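Local coordinates for Di-haem cytochrome c peroxidase family protein (Burkholderia thailandensis E264, PDB 6NX0) that binds two covalently attached hemes c, forms an unusually stable bis-Fe(IV) state and probably acts as a peroxidase, at residues P185-G193 against F319-I327; H343-T351 against T361-T369. All blocks are in the same frame, centred on the assembly; numbering follows the deposited sequence. Where two conformers were deposited one is given.

Contact 1 of 2, residues P185-G193 against F319-I327; sequences PFGGLFSDG and FTDFGYDAI. With HEC (heme c), chain B.
The ring of Y324 has backbone carbonyl oxygens of 185-193 along its edge: P185 O, G187 O and S191 O. L348 and R368 also pack on Y324. The torsion that sets CG beside the backbone N (chi1 -71°) aims the ring into this segment. At its end Y324 OH donates to G187 O at 2.7 Å, with the hydroxyl out of that carbonyl's plane. G193 has no side chain, and its CA comes to 3.1 Å from Y324 OH.

G187 is held through both its backbone polar atoms, for G187 N also donates to F322 O at 2.9 Å. That bond is nearly straight, 167° at the hydrogen. Water 1 adds a bridge: it donates to P185 O and accepts from Y324 N at 3.0 Å.

F186 packs on the turn 321-323. Its CD2 lies 3.4 Å from G323 CA. The D321 carboxylate meets the ring at its edge, the two planes 88° apart. D321 OD1 accepts from G323 N in an Asx turn, and T320 OG1 accepts from F322 N in an ST turn.

Beyond Y324 the segment 185-193 reaches the first heme, whose iron carries water 2. F190 N donates to propionate atom O2A at 2.7 Å, and S191 N to O1D at 2.9 Å. D192 forms salt bridges with R158 and R194, both of which bind the same heme. The type I turn from F190 to G193 is thus part of a heme propionate pocket, and Y324 joins it to the cytochrome c region of the second heme, as suits a diheme peroxidase of the CCP/MauG family.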
loop_
_atom_site.group_PDB
_atom_site.type_symbol
_atom_site.label_atom_id
_atom_site.label_comp_id
_atom_site.label_asym_id
_atom_site.label_seq_id
_atom_site.Cartn_x
_atom_site.Cartn_y
_atom_site.Cartn_z
ATOM N N PRO A 185 11.719 8.319 -8.243
ATOM C CA PRO A 185 11.279 6.929 -8.370
ATOM C C PRO A 185 9.770 6.793 -8.231
ATOM O O PRO A 185 9.125 7.521 -7.467
ATOM C CB PRO A 185 11.998 6.242 -7.199
ATOM C CG PRO A 185 12.041 7.341 -6.144
ATOM C CD PRO A 185 12.259 8.610 -6.900
ATOM N N PHE A 186 9.224 5.858 -9.002
ATOM C CA PHE A 186 7.813 5.509 -8.957
ATOM C C PHE A 186 7.642 4.005 -9.092
ATOM O O PHE A 186 8.441 3.325 -9.741
ATOM C CB PHE A 186 7.028 6.189 -10.097
ATOM C CG PHE A 186 7.050 7.669 -10.032
ATOM C CD1 PHE A 186 8.093 8.382 -10.612
ATOM C CD2 PHE A 186 6.061 8.364 -9.356
ATOM C CE1 PHE A 186 8.129 9.763 -10.539
ATOM C CE2 PHE A 186 6.087 9.742 -9.276
ATOM C CZ PHE A 186 7.140 10.449 -9.868
ATOM N N GLY A 187 6.545 3.488 -8.531
ATOM C CA GLY A 187 6.191 2.104 -8.774
ATOM C C GLY A 187 6.933 1.133 -7.882
ATOM O O GLY A 187 7.686 1.496 -6.981
ATOM N N GLY A 188 6.711 -0.134 -8.167
ATOM C CA GLY A 188 7.127 -1.241 -7.323
ATOM C C GLY A 188 6.112 -1.545 -6.246
ATOM O O GLY A 188 5.464 -0.654 -5.696
ATOM N N LEU A 189 5.993 -2.837 -5.935
ATOM C CA LEU A 189 5.085 -3.296 -4.902
ATOM C C LEU A 189 5.818 -3.437 -3.575
ATOM O O LEU A 189 7.050 -3.511 -3.505
ATOM C CB LEU A 189 4.425 -4.610 -5.318
ATOM C CG LEU A 189 3.478 -4.425 -6.508
ATOM C CD1 LEU A 189 3.319 -5.728 -7.254
ATOM C CD2 LEU A 189 2.123 -3.926 -6.039
ATOM N N PHE A 190 5.019 -3.446 -2.508
ATOM C CA PHE A 190 5.431 -3.190 -1.133
ATOM C C PHE A 190 5.755 -1.703 -0.945
ATOM O O PHE A 190 6.003 -0.969 -1.912
ATOM C CB PHE A 190 6.630 -4.037 -0.686
ATOM C CG PHE A 190 6.391 -5.522 -0.703
ATOM C CD1 PHE A 190 5.451 -6.098 0.147
ATOM C CD2 PHE A 190 7.129 -6.347 -1.538
ATOM C CE1 PHE A 190 5.261 -7.478 0.162
ATOM C CE2 PHE A 190 6.944 -7.723 -1.530
ATOM C CZ PHE A 190 6.027 -8.292 -0.673
ATOM N N SER A 191 5.773 -1.251 0.305
ATOM C CA SER A 191 5.965 0.164 0.596
ATOM C C SER A 191 7.378 0.637 0.313
ATOM O O SER A 191 7.595 1.852 0.214
ATOM C CB SER A 191 5.621 0.472 2.043
ATOM O OG SER A 191 4.230 0.347 2.268
ATOM N N ASP A 192 8.330 -0.290 0.168
ATOM C CA ASP A 192 9.692 0.025 -0.250
ATOM C C ASP A 192 9.965 -0.398 -1.691
ATOM O O ASP A 192 11.122 -0.381 -2.139
ATOM C CB ASP A 192 10.688 -0.618 0.712
ATOM C CG ASP A 192 10.548 -2.134 0.786
ATOM O OD1 ASP A 192 9.908 -2.728 -0.103
ATOM O OD2 ASP A 192 11.086 -2.746 1.742
ATOM N N GLY A 193 8.926 -0.755 -2.439
ATOM C CA GLY A 193 9.046 -1.052 -3.855
ATOM C C GLY A 193 9.924 -2.234 -4.210
ATOM O O GLY A 193 10.332 -2.363 -5.371
ATOM N N PHE A 319 -5.620 8.484 -5.931
ATOM C CA PHE A 319 -5.200 9.080 -4.667
ATOM C C PHE A 319 -3.762 8.716 -4.319
ATOM O O PHE A 319 -3.375 8.629 -3.151
ATOM C CB PHE A 319 -6.201 8.725 -3.562
ATOM C CG PHE A 319 -7.532 9.358 -3.814
ATOM C CD1 PHE A 319 -7.773 10.663 -3.420
ATOM C CD2 PHE A 319 -8.498 8.689 -4.531
ATOM C CE1 PHE A 319 -9.001 11.268 -3.707
ATOM C CE2 PHE A 319 -9.724 9.306 -4.816
ATOM C CZ PHE A 319 -9.955 10.579 -4.403
ATOM N N THR A 320 -2.967 8.548 -5.363
ATOM C CA THR A 320 -1.535 8.391 -5.284
ATOM C C THR A 320 -0.992 8.491 -6.696
ATOM O O THR A 320 -1.661 8.105 -7.660
ATOM C CB THR A 320 -1.094 7.059 -4.660
ATOM O OG1 THR A 320 0.337 7.026 -4.741
ATOM C CG2 THR A 320 -1.706 5.864 -5.378
ATOM N N ASP A 321 0.222 9.016 -6.793
ATOM C CA ASP A 321 0.985 8.972 -8.028
ATOM C C ASP A 321 1.965 7.808 -8.058
ATOM O O ASP A 321 2.729 7.676 -9.021
ATOM C CB ASP A 321 1.711 10.312 -8.250
ATOM C CG ASP A 321 2.739 10.640 -7.176
ATOM O OD1 ASP A 321 2.906 9.869 -6.194
ATOM O OD2 ASP A 321 3.386 11.718 -7.314
ATOM N N PHE A 322 1.916 6.932 -7.046
ATOM C CA PHE A 322 2.835 5.803 -6.871
ATOM C C PHE A 322 4.280 6.240 -6.734
ATOM O O PHE A 322 5.190 5.418 -6.910
ATOM C CB PHE A 322 2.673 4.785 -7.999
ATOM C CG PHE A 322 1.246 4.314 -8.148
ATOM C CD1 PHE A 322 0.700 3.418 -7.233
ATOM C CD2 PHE A 322 0.434 4.820 -9.144
ATOM C CE1 PHE A 322 -0.637 2.998 -7.347
ATOM C CE2 PHE A 322 -0.902 4.401 -9.249
ATOM C CZ PHE A 322 -1.417 3.488 -8.338
ATOM N N GLY A 323 4.482 7.500 -6.353
ATOM C CA GLY A 323 5.783 8.004 -5.983
ATOM C C GLY A 323 6.097 7.739 -4.530
ATOM O O GLY A 323 5.366 7.047 -3.823
ATOM N N TYR A 324 7.221 8.297 -4.091
ATOM C CA TYR A 324 7.796 8.056 -2.771
ATOM C C TYR A 324 8.042 9.370 -2.053
ATOM O O TYR A 324 8.502 10.346 -2.656
ATOM C CB TYR A 324 9.128 7.275 -2.893
ATOM C CG TYR A 324 8.896 5.849 -3.321
ATOM C CD1 TYR A 324 8.657 5.506 -4.655
ATOM C CD2 TYR A 324 8.877 4.822 -2.371
ATOM C CE1 TYR A 324 8.391 4.194 -5.019
ATOM C CE2 TYR A 324 8.621 3.535 -2.728
ATOM C CZ TYR A 324 8.393 3.208 -4.047
ATOM O OH TYR A 324 8.135 1.880 -4.326
ATOM N N ASP A 325 7.732 9.407 -0.762
ATOM C CA ASP A 325 8.108 10.548 0.049
ATOM C C ASP A 325 8.348 10.123 1.487
ATOM O O ASP A 325 8.108 8.981 1.877
ATOM C CB ASP A 325 7.054 11.653 -0.038
ATOM C CG ASP A 325 7.684 13.028 -0.218
ATOM O OD1 ASP A 325 8.641 13.364 0.526
ATOM O OD2 ASP A 325 7.259 13.732 -1.161
ATOM N N ALA A 326 8.879 11.059 2.262
ATOM C CA ALA A 326 9.380 10.815 3.609
ATOM C C ALA A 326 8.633 11.756 4.541
ATOM O O ALA A 326 9.037 12.908 4.726
ATOM C CB ALA A 326 10.892 11.038 3.675
ATOM N N ILE A 327 7.547 11.272 5.149
ATOM C CA ILE A 327 6.766 12.117 6.062
ATOM C C ILE A 327 7.029 11.799 7.533
ATOM O O ILE A 327 6.534 12.536 8.408
ATOM C CB ILE A 327 5.251 12.066 5.750
ATOM C CG1 ILE A 327 4.615 10.706 6.083
ATOM C CG2 ILE A 327 4.990 12.418 4.281
ATOM C CD1 ILE A 327 3.077 10.720 6.043
HETATM FE FE HEC B . 0.076 -9.464 1.609
HETATM C CHA HEC B . 1.513 -6.396 0.880
HETATM C CHB HEC B . -0.513 -9.958 -1.698
HETATM C CHC HEC B . -0.433 -12.817 2.178
HETATM C CHD HEC B . 0.818 -9.055 4.948
HETATM N NA HEC B . 0.352 -8.343 -0.062
HETATM C C1A HEC B . 0.989 -7.123 -0.158
HETATM C C2A HEC B . 0.960 -6.699 -1.530
HETATM C C3A HEC B . 0.300 -7.639 -2.221
HETATM C C4A HEC B . -0.008 -8.732 -1.334
HETATM C CMA HEC B . 0.095 -7.689 -3.731
HETATM C CAA HEC B . 1.587 -5.400 -2.069
HETATM C CBA HEC B . 0.538 -4.305 -2.149
HETATM C CGA HEC B . 1.106 -2.959 -2.518
HETATM O O1A HEC B . 0.259 -2.052 -2.768
HETATM O O2A HEC B . 2.357 -2.764 -2.420
HETATM N NB HEC B . -0.359 -11.092 0.479
HETATM C C1B HEC B . -0.541 -11.072 -0.897
HETATM C C2B HEC B . -0.825 -12.415 -1.326
HETATM C C3B HEC B . -0.702 -13.234 -0.276
HETATM C C4B HEC B . -0.447 -12.406 0.879
HETATM C CMB HEC B . -1.128 -12.801 -2.777
HETATM C CAB HEC B . -0.928 -14.758 -0.203
HETATM C CBB HEC B . 0.176 -15.483 -1.011
HETATM N NC HEC B . 0.153 -10.681 3.241
HETATM C C1C HEC B . -0.146 -12.037 3.256
HETATM C C2C HEC B . -0.282 -12.421 4.643
HETATM C C3C HEC B . 0.025 -11.388 5.433
HETATM C C4C HEC B . 0.339 -10.278 4.557
HETATM C CMC HEC B . -0.821 -13.785 5.103
HETATM C CAC HEC B . -0.303 -11.234 6.928
HETATM C CBC HEC B . 0.558 -12.162 7.797
HETATM N ND HEC B . 0.940 -7.985 2.698
HETATM C C1D HEC B . 1.123 -8.024 4.095
HETATM C C2D HEC B . 1.848 -6.841 4.484
HETATM C C3D HEC B . 2.117 -6.069 3.243
HETATM C C4D HEC B . 1.525 -6.823 2.172
HETATM C CMD HEC B . 2.350 -6.529 5.880
HETATM C CAD HEC B . 2.903 -4.750 3.121
HETATM C CBD HEC B . 4.361 -5.097 3.319
HETATM C CGD HEC B . 5.308 -4.004 2.855
HETATM O O1D HEC B . 4.821 -2.948 2.394
HETATM O O2D HEC B . 6.538 -4.216 3.051
HETATM O O HOH W 1 8.606 9.877 -6.218
HETATM O O HOH W 2 2.197 -9.968 1.409
#

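Contact 2 of 2, residues H343-T351 against T361-T369; sequences HFDNGLCDT and TQWCAYLRT. With HEC (heme c), chain C.
C349 and C364 join the segments covalently. The SG atoms are 2.1 Å apart and the disulfide torsion is 94°. C349 holds its SG between the backbone N and the carbonyl carbon (chi1 57°), which turns it to C364.

Two backbone hydrogen bonds run alongside. A365 N donates to N346 O at 2.8 Å, and L348 N donates to Y366 O, also at 2.8 Å. N346 O has a second, weaker CA-H contact from C364. Within 343-351, D345 OD1 accepts from G347 N in an Asx turn leading toward helix 348-354. Within 361-369, residues W363 to Y366 form a type II turn, which sets W363 CE3 3.8 Å above the centre of the Y366 ring.

The apolar part centres on L348. Its CD2 lies 3.8 Å from W363 CB, the two side chains side by side and pointing the same way. L348 CB also meets Y366 CB at 4.0 Å. L367 CD2 rests on G347 CA, while its CD1 touches propionate atom O2D of the second heme at 3.6 Å.

The contact ties the N-terminal part of helix 348-354 to the approach to strand 367-368. That strand pairs with 324-325, and L348 and W363 pack on P185 of strand 184-186.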
loop_
_atom_site.group_PDB
_atom_site.type_symbol
_atom_site.label_atom_id
_atom_site.label_comp_id
_atom_site.label_asym_id
_atom_site.label_seq_id
_atom_site.Cartn_x
_atom_site.Cartn_y
_atom_site.Cartn_z
ATOM N N HIS A 343 17.256 -0.025 15.803
ATOM C CA HIS A 343 16.564 -0.482 14.609
ATOM C C HIS A 343 15.581 0.570 14.123
ATOM O O HIS A 343 14.744 1.054 14.886
ATOM C CB HIS A 343 15.788 -1.779 14.845
ATOM C CG HIS A 343 14.837 -2.079 13.731
ATOM N ND1 HIS A 343 15.247 -2.583 12.516
ATOM C CD2 HIS A 343 13.511 -1.844 13.615
ATOM C CE1 HIS A 343 14.197 -2.688 11.713
ATOM N NE2 HIS A 343 13.139 -2.240 12.354
ATOM N N PHE A 344 15.663 0.871 12.839
ATOM C CA PHE A 344 14.673 1.688 12.158
ATOM C C PHE A 344 14.336 1.032 10.835
ATOM O O PHE A 344 15.227 0.566 10.122
ATOM C CB PHE A 344 15.206 3.119 11.890
ATOM C CG PHE A 344 15.578 3.873 13.133
ATOM C CD1 PHE A 344 16.812 3.674 13.732
ATOM C CD2 PHE A 344 14.684 4.742 13.736
ATOM C CE1 PHE A 344 17.158 4.374 14.894
ATOM C CE2 PHE A 344 15.030 5.432 14.904
ATOM C CZ PHE A 344 16.260 5.219 15.478
ATOM N N ASP A 345 13.056 1.034 10.487
ATOM C CA ASP A 345 12.620 0.659 9.146
ATOM C C ASP A 345 12.806 1.874 8.256
ATOM O O ASP A 345 12.066 2.860 8.370
ATOM C CB ASP A 345 11.167 0.188 9.188
ATOM C CG ASP A 345 10.576 -0.081 7.826
ATOM O OD1 ASP A 345 11.235 0.168 6.810
ATOM O OD2 ASP A 345 9.403 -0.555 7.790
ATOM N N ASN A 346 13.807 1.819 7.386
ATOM C CA ASN A 346 14.217 2.958 6.586
ATOM C C ASN A 346 13.617 2.970 5.193
ATOM O O ASN A 346 13.934 3.866 4.408
ATOM C CB ASN A 346 15.745 2.988 6.488
ATOM C CG ASN A 346 16.399 3.343 7.818
ATOM O OD1 ASN A 346 15.910 4.204 8.546
ATOM N ND2 ASN A 346 17.504 2.683 8.130
ATOM N N GLY A 347 12.747 2.028 4.867
ATOM C CA GLY A 347 12.006 2.119 3.609
ATOM C C GLY A 347 12.858 1.942 2.363
ATOM O O GLY A 347 13.629 0.981 2.207
ATOM N N LEU A 348 12.679 2.878 1.432
ATOM C CA LEU A 348 13.103 2.678 0.056
ATOM C C LEU A 348 14.610 2.479 -0.076
ATOM O O LEU A 348 15.058 1.842 -1.027
ATOM C CB LEU A 348 12.646 3.871 -0.785
ATOM C CG LEU A 348 13.042 3.909 -2.242
ATOM C CD1 LEU A 348 12.463 2.740 -3.004
ATOM C CD2 LEU A 348 12.612 5.240 -2.853
ATOM N N CYS A 349 15.423 3.037 0.820
ATOM C CA CYS A 349 16.867 2.931 0.579
ATOM C C CYS A 349 17.353 1.486 0.590
ATOM O O CYS A 349 18.377 1.185 -0.034
ATOM C CB CYS A 349 17.662 3.755 1.596
ATOM S SG CYS A 349 17.403 3.382 3.327
ATOM N N ASP A 350 16.667 0.577 1.286
ATOM C CA ASP A 350 17.116 -0.815 1.241
ATOM C C ASP A 350 16.914 -1.391 -0.150
ATOM O O ASP A 350 17.784 -2.089 -0.673
ATOM C CB ASP A 350 16.390 -1.653 2.294
ATOM C CG ASP A 350 16.728 -1.228 3.731
ATOM O OD1 ASP A 350 17.757 -0.539 3.968
ATOM O OD2 ASP A 350 15.960 -1.600 4.641
ATOM N N THR A 351 15.785 -1.067 -0.781
ATOM C CA THR A 351 15.559 -1.444 -2.164
ATOM C C THR A 351 16.548 -0.773 -3.097
ATOM O O THR A 351 17.073 -1.413 -4.015
ATOM C CB THR A 351 14.132 -1.076 -2.557
ATOM O OG1 THR A 351 13.247 -1.789 -1.700
ATOM C CG2 THR A 351 13.851 -1.435 -3.993
ATOM N N THR A 361 21.275 5.855 0.056
ATOM C CA THR A 361 20.809 6.327 1.355
ATOM C C THR A 361 20.104 7.678 1.266
ATOM O O THR A 361 19.504 8.102 2.263
ATOM C CB THR A 361 21.964 6.399 2.365
ATOM O OG1 THR A 361 22.917 7.367 1.936
ATOM C CG2 THR A 361 22.639 5.008 2.522
ATOM N N GLN A 362 20.125 8.338 0.100
ATOM C CA GLN A 362 19.322 9.542 -0.056
ATOM C C GLN A 362 17.845 9.214 0.061
ATOM O O GLN A 362 17.041 10.116 0.322
ATOM C CB GLN A 362 19.590 10.214 -1.400
ATOM C CG GLN A 362 19.026 9.461 -2.578
ATOM C CD GLN A 362 19.474 10.016 -3.924
ATOM O OE1 GLN A 362 20.190 9.348 -4.688
ATOM N NE2 GLN A 362 19.023 11.224 -4.239
ATOM N N TRP A 363 17.490 7.943 -0.104
ATOM C CA TRP A 363 16.106 7.481 -0.081
ATOM C C TRP A 363 15.708 6.866 1.252
ATOM O O TRP A 363 14.608 6.326 1.357
ATOM C CB TRP A 363 15.856 6.452 -1.186
ATOM C CG TRP A 363 16.215 6.934 -2.551
ATOM C CD1 TRP A 363 17.203 6.439 -3.365
ATOM C CD2 TRP A 363 15.609 8.011 -3.261
ATOM N NE1 TRP A 363 17.247 7.153 -4.542
ATOM C CE2 TRP A 363 16.280 8.125 -4.501
ATOM C CE3 TRP A 363 14.568 8.894 -2.969
ATOM C CZ2 TRP A 363 15.930 9.081 -5.447
ATOM C CZ3 TRP A 363 14.229 9.843 -3.898
ATOM C CH2 TRP A 363 14.903 9.936 -5.124
ATOM N N CYS A 364 16.570 6.886 2.259
ATOM C CA CYS A 364 16.153 6.393 3.564
ATOM C C CYS A 364 15.045 7.286 4.104
ATOM O O CYS A 364 15.090 8.513 3.970
ATOM C CB CYS A 364 17.338 6.319 4.524
ATOM S SG CYS A 364 18.500 4.937 4.175
ATOM N N ALA A 365 14.032 6.649 4.680
ATOM C CA ALA A 365 12.794 7.225 5.217
ATOM C C ALA A 365 11.747 7.456 4.127
ATOM O O ALA A 365 10.619 7.856 4.465
ATOM C CB ALA A 365 13.013 8.530 6.002
ATOM N N TYR A 366 12.032 7.155 2.872
ATOM C CA TYR A 366 11.024 7.259 1.834
ATOM C C TYR A 366 10.186 5.990 1.771
ATOM O O TYR A 366 10.706 4.876 1.884
ATOM C CB TYR A 366 11.656 7.496 0.466
ATOM C CG TYR A 366 12.097 8.912 0.202
ATOM C CD1 TYR A 366 13.140 9.506 0.910
ATOM C CD2 TYR A 366 11.479 9.661 -0.791
ATOM C CE1 TYR A 366 13.522 10.833 0.646
ATOM C CE2 TYR A 366 11.867 10.945 -1.072
ATOM C CZ TYR A 366 12.885 11.525 -0.355
ATOM O OH TYR A 366 13.243 12.834 -0.660
ATOM N N LEU A 367 8.892 6.174 1.541
ATOM C CA LEU A 367 7.916 5.097 1.434
ATOM C C LEU A 367 6.955 5.432 0.304
ATOM O O LEU A 367 6.733 6.601 -0.010
ATOM C CB LEU A 367 7.157 4.917 2.757
ATOM C CG LEU A 367 8.013 4.467 3.931
ATOM C CD1 LEU A 367 7.245 4.708 5.233
ATOM C CD2 LEU A 367 8.371 2.992 3.749
ATOM N N ARG A 368 6.375 4.403 -0.309
ATOM C CA ARG A 368 5.468 4.626 -1.435
ATOM C C ARG A 368 4.176 5.272 -0.943
ATOM O O ARG A 368 3.551 4.792 0.005
ATOM C CB ARG A 368 5.151 3.320 -2.179
ATOM C CG ARG A 368 4.793 3.545 -3.672
ATOM C CD ARG A 368 4.357 2.265 -4.421
ATOM N NE ARG A 368 3.008 1.903 -3.990
ATOM C CZ ARG A 368 2.600 0.706 -3.611
ATOM N NH1 ARG A 368 3.395 -0.357 -3.666
ATOM N NH2 ARG A 368 1.357 0.586 -3.173
ATOM N N THR A 369 3.772 6.365 -1.586
ATOM C CA THR A 369 2.539 7.035 -1.195
ATOM C C THR A 369 1.363 6.101 -1.433
ATOM O O THR A 369 1.138 5.682 -2.579
ATOM C CB THR A 369 2.375 8.311 -1.985
ATOM O OG1 THR A 369 3.498 9.158 -1.679
ATOM C CG2 THR A 369 1.067 8.981 -1.625
HETATM FE FE HEC C . -0.537 11.217 2.949
HETATM C CHA HEC C . -0.071 8.028 4.115
HETATM C CHB HEC C . -3.742 11.210 4.182
HETATM C CHC HEC C . -0.793 14.591 2.387
HETATM C CHD HEC C . 2.492 11.168 1.378
HETATM N NA HEC C . -1.701 9.856 3.904
HETATM C C1A HEC C . -1.312 8.574 4.246
HETATM C C2A HEC C . -2.392 7.992 4.999
HETATM C C3A HEC C . -3.435 8.828 4.926
HETATM C C4A HEC C . -3.021 10.026 4.240
HETATM C CMA HEC C . -4.779 8.696 5.637
HETATM C CAA HEC C . -2.412 6.547 5.547
HETATM C CBA HEC C . -2.958 5.575 4.516
HETATM C CGA HEC C . -2.903 4.118 4.909
HETATM O O1A HEC C . -3.195 3.293 3.991
HETATM O O2A HEC C . -2.320 3.757 5.969
HETATM N NB HEC C . -1.969 12.618 3.194
HETATM C C1B HEC C . -3.259 12.385 3.676
HETATM C C2B HEC C . -3.977 13.646 3.679
HETATM C C3B HEC C . -3.158 14.606 3.252
HETATM C C4B HEC C . -1.900 13.964 2.896
HETATM C CMB HEC C . -5.471 13.785 4.070
HETATM C CAB HEC C . -3.397 16.136 3.188
HETATM C CBB HEC C . -3.710 16.694 4.595
HETATM N NC HEC C . 0.585 12.594 1.991
HETATM C C1C HEC C . 0.329 13.951 1.936
HETATM C C2C HEC C . 1.429 14.572 1.254
HETATM C C3C HEC C . 2.294 13.617 0.885
HETATM C C4C HEC C . 1.800 12.352 1.375
HETATM C CMC HEC C . 1.445 16.086 0.952
HETATM C CAC HEC C . 3.483 13.763 -0.079
HETATM C CBC HEC C . 4.506 14.726 0.559
HETATM N ND HEC C . 0.904 9.824 2.741
HETATM C C1D HEC C . 2.101 10.037 2.050
HETATM C C2D HEC C . 2.971 8.929 2.318
HETATM C C3D HEC C . 2.241 8.014 3.222
HETATM C C4D HEC C . 0.941 8.601 3.405
HETATM C CMD HEC C . 4.388 8.708 1.799
HETATM C CAD HEC C . 2.766 6.705 3.827
HETATM C CBD HEC C . 3.539 7.048 5.085
HETATM C CGD HEC C . 3.764 5.826 5.938
HETATM O O1D HEC C . 3.145 4.770 5.657
HETATM O O2D HEC C . 4.431 5.972 7.003
#

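How the contacts relate
Contact 1 is buried near the middle of the chain. Contact 2, about 11 Å away between centres, lies farther out and is only partly buried. They share the two-stranded antiparallel sheet, since strand 324-325 of contact 1 pairs with 367-368 of contact 2. Probable hydrogen bonds from T351 OG1 to D192 O and between T320 OG1 and T369 O also join them. R368 bonds through NH1 to G188 O and through NH2 to the first heme. In contact 1 a tyrosine hydroxyl, backbone bonds and a water hold the interior; in contact 2 a buried disulfide and apolar side chains fasten a partly exposed turn. Contact 1 reaches both hemes; contact 2 meets the second through L367 and T369.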